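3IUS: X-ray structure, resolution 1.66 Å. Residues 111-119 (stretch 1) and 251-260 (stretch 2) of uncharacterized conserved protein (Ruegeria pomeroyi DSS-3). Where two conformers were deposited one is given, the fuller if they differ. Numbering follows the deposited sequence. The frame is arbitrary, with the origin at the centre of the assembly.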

# COMPACT_ATOMS: atom_id res chain seq x y z
N ASP A 111 -15.98 1.84 14.51
CA ASP A 111 -16.28 0.89 15.56
C ASP A 111 -16.43 -0.53 15.02
O ASP A 111 -17.27 -1.31 15.50
N GLY A 112 -15.62 -0.88 14.02
CA GLY A 112 -15.60 -2.25 13.52
C GLY A 112 -16.59 -2.54 12.41
O GLY A 112 -16.57 -3.63 11.84
N ALA A 113 -17.44 -1.58 12.09
CA ALA A 113 -18.40 -1.73 11.00
C ALA A 113 -17.68 -1.80 9.67
O ALA A 113 -16.50 -1.43 9.56
N TRP A 114 -18.39 -2.26 8.64
CA TRP A 114 -17.83 -2.43 7.31
C TRP A 114 -17.95 -1.15 6.49
O TRP A 114 -18.97 -0.47 6.54
N VAL A 115 -16.88 -0.85 5.76
CA VAL A 115 -16.83 0.32 4.90
C VAL A 115 -16.47 -0.12 3.49
O VAL A 115 -15.86 -1.17 3.29
N ASP A 116 -16.90 0.65 2.50
CA ASP A 116 -16.49 0.38 1.13
C ASP A 116 -16.02 1.68 0.48
O ASP A 116 -15.87 2.70 1.15
N GLU A 117 -15.79 1.63 -0.83
CA GLU A 117 -15.25 2.77 -1.53
C GLU A 117 -16.23 3.95 -1.59
O GLU A 117 -15.84 5.05 -1.97
N THR A 118 -17.48 3.74 -1.19
CA THR A 118 -18.48 4.82 -1.17
C THR A 118 -18.64 5.45 0.21
O THR A 118 -19.36 6.43 0.38
N THR A 119 -17.98 4.87 1.21
CA THR A 119 -18.07 5.39 2.56
C THR A 119 -17.40 6.76 2.71
O THR A 119 -16.30 6.96 2.22
N GLU A 251 -8.75 3.81 15.74
CA GLU A 251 -9.73 3.68 14.67
C GLU A 251 -9.95 2.20 14.39
O GLU A 251 -8.99 1.44 14.27
N ASN A 252 -11.21 1.80 14.25
CA ASN A 252 -11.51 0.41 13.97
C ASN A 252 -12.57 0.30 12.87
O ASN A 252 -13.65 0.86 13.01
N LYS A 253 -12.25 -0.42 11.80
CA LYS A 253 -13.22 -0.68 10.74
C LYS A 253 -12.90 -2.00 10.02
O LYS A 253 -11.85 -2.60 10.24
N ARG A 254 -13.81 -2.44 9.16
CA ARG A 254 -13.58 -3.61 8.33
C ARG A 254 -13.81 -3.13 6.91
O ARG A 254 -14.78 -2.42 6.66
N VAL A 255 -12.90 -3.47 6.01
CA VAL A 255 -12.91 -2.89 4.67
C VAL A 255 -13.29 -3.92 3.62
O VAL A 255 -12.68 -4.99 3.54
N ARG A 256 -14.29 -3.58 2.80
CA ARG A 256 -14.74 -4.43 1.70
C ARG A 256 -13.76 -4.36 0.53
O ARG A 256 -13.23 -3.30 0.22
N ASN A 257 -13.54 -5.50 -0.12
CA ASN A 257 -12.64 -5.59 -1.26
C ASN A 257 -13.34 -6.15 -2.50
O ASN A 257 -12.72 -6.80 -3.33
N ASP A 258 -14.64 -5.88 -2.61
CA ASP A 258 -15.46 -6.42 -3.70
C ASP A 258 -15.09 -5.86 -5.06
O ASP A 258 -15.07 -6.58 -6.06
N ARG A 259 -14.80 -4.56 -5.10
CA ARG A 259 -14.53 -3.86 -6.34
C ARG A 259 -13.36 -4.47 -7.14
O ARG A 259 -13.45 -4.65 -8.35
N ILE A 260 -12.27 -4.78 -6.45
CA ILE A 260 -11.11 -5.33 -7.15
C ILE A 260 -11.43 -6.71 -7.73
O ILE A 260 -10.88 -7.11 -8.75

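The indole of Trp114 (chi1 m, chi2 90°) is sandwiched between two arginines of the other stretch. On one face Arg254 CB lies 3.4 Å from Trp114 CD2; on the opposite face the guanidinium of Arg256 lies flat, its plane 7° from that of the ring and its CZ 3.4 Å from Trp114 CD2, a cation-pi stack that joins positive charge to a pi cloud. Arg256 (m, m, t) starts sideways, and its length brings its end to the indole.

The scaffold is a short parallel pairing, with Val115 N to Arg254 O at 2.8 Å and Arg256 N to Val115 O at 2.9 Å. Trp114 and Arg254 share one sheet face; on the other, buried Val115 (m) and Val255 (t) meet, CG2 to CG2 at 3.9 Å, as branched apolar side chains suit a strand.

Arg254 (m, t, t) extends so that its NH1 donates to Gly112 O at 2.7 Å. Gly112 suits its backbone angles, and a CB there would crowd Arg254 NH1 and Asn252 ND2. Water 1 links Asp111 OD1 to Asn252 ND2.

At the far end Glu117 (m, p) points toward the helix, its OE1 forming a salt bridge with Arg259 NE at 3.1 Å. Waters 2 and 3 connect its carboxylate to the backbone nitrogens of Ile260 and Arg259.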

# COMPACT_ATOMS: atom_id res chain seq x y z
CB ASP A 111 -17.56 1.32 16.30
CG ASP A 111 -17.71 0.64 17.64
OD1 ASP A 111 -16.68 0.32 18.27
OD2 ASP A 111 -18.87 0.42 18.07
CB ALA A 113 -19.40 -0.58 11.00
CB TRP A 114 -18.52 -3.59 6.58
CG TRP A 114 -18.14 -4.94 7.10
CD1 TRP A 114 -18.76 -5.64 8.09
CD2 TRP A 114 -17.06 -5.76 6.64
NE1 TRP A 114 -18.12 -6.84 8.29
CE2 TRP A 114 -17.07 -6.94 7.41
CE3 TRP A 114 -16.07 -5.60 5.66
CZ2 TRP A 114 -16.15 -7.96 7.22
CZ3 TRP A 114 -15.16 -6.61 5.47
CH2 TRP A 114 -15.20 -7.77 6.25
CB VAL A 115 -15.78 1.34 5.41
CG1 VAL A 115 -16.10 1.74 6.85
CG2 VAL A 115 -14.36 0.77 5.32
CB ASP A 116 -17.59 -0.32 0.32
CG ASP A 116 -18.87 0.50 0.20
OD1 ASP A 116 -18.79 1.74 0.15
OD2 ASP A 116 -19.96 -0.12 0.13
CB GLU A 117 -14.80 2.38 -2.94
CG GLU A 117 -13.62 1.40 -2.99
CD GLU A 117 -14.04 -0.06 -2.89
OE1 GLU A 117 -15.18 -0.35 -2.46
OE2 GLU A 117 -13.22 -0.93 -3.26
CB THR A 118 -19.87 4.35 -1.64
OG1 THR A 118 -20.47 3.50 -0.65
CG2 THR A 118 -19.77 3.61 -2.96
CB THR A 119 -17.44 4.39 3.53
OG1 THR A 119 -18.13 3.14 3.42
CG2 THR A 119 -17.53 4.89 4.97
CB GLU A 251 -9.23 4.35 13.39
CG GLU A 251 -9.12 5.86 13.47
CD GLU A 251 -8.68 6.48 12.16
OE1 GLU A 251 -7.94 5.81 11.40
OE2 GLU A 251 -9.07 7.63 11.89
CB ASN A 252 -11.99 -0.29 15.23
CG ASN A 252 -11.99 -1.79 15.10
OD1 ASN A 252 -11.10 -2.38 14.48
ND2 ASN A 252 -13.00 -2.44 15.67
CB LYS A 253 -13.24 0.48 9.74
CG LYS A 253 -12.05 0.51 8.78
CD LYS A 253 -10.88 1.29 9.33
CE LYS A 253 -9.74 1.36 8.33
NZ LYS A 253 -8.51 1.92 8.94
CB ARG A 254 -14.55 -4.74 8.69
CG ARG A 254 -14.20 -5.44 10.01
CD ARG A 254 -15.25 -6.48 10.35
NE ARG A 254 -14.84 -7.34 11.47
CZ ARG A 254 -14.95 -6.99 12.74
NH1 ARG A 254 -15.43 -5.80 13.06
NH2 ARG A 254 -14.56 -7.83 13.69
CB VAL A 255 -11.53 -2.29 4.30
CG1 VAL A 255 -11.59 -1.59 2.95
CG2 VAL A 255 -11.06 -1.33 5.41
CB ARG A 256 -16.13 -4.00 1.20
CG ARG A 256 -17.28 -4.11 2.20
CD ARG A 256 -17.63 -5.56 2.54
NE ARG A 256 -18.81 -5.63 3.41
CZ ARG A 256 -19.14 -6.69 4.15
NH1 ARG A 256 -18.40 -7.78 4.12
NH2 ARG A 256 -20.23 -6.66 4.91
CB ASN A 257 -11.43 -6.47 -0.91
CG ASN A 257 -11.82 -7.90 -0.57
OD1 ASN A 257 -12.97 -8.29 -0.76
ND2 ASN A 257 -10.87 -8.68 -0.05
CB ASP A 258 -16.95 -6.17 -3.42
CG ASP A 258 -17.39 -6.68 -2.05
OD1 ASP A 258 -17.05 -7.83 -1.71
OD2 ASP A 258 -18.07 -5.94 -1.33
CB ARG A 259 -14.27 -2.38 -6.06
CG ARG A 259 -14.75 -1.46 -7.16
CD ARG A 259 -15.21 -0.12 -6.60
NE ARG A 259 -16.11 -0.28 -5.46
CZ ARG A 259 -17.05 0.59 -5.12
NH1 ARG A 259 -17.82 0.35 -4.07
NH2 ARG A 259 -17.23 1.69 -5.83
CB ILE A 260 -9.85 -5.41 -6.26
CG1 ILE A 260 -10.14 -6.25 -5.02
CG2 ILE A 260 -9.34 -4.00 -5.91
CD1 ILE A 260 -8.92 -6.49 -4.12
O HOH W 1 -14.43 -0.92 17.83
O HOH W 2 -12.02 -3.47 -3.73
O HOH W 3 -15.69 -3.08 -2.50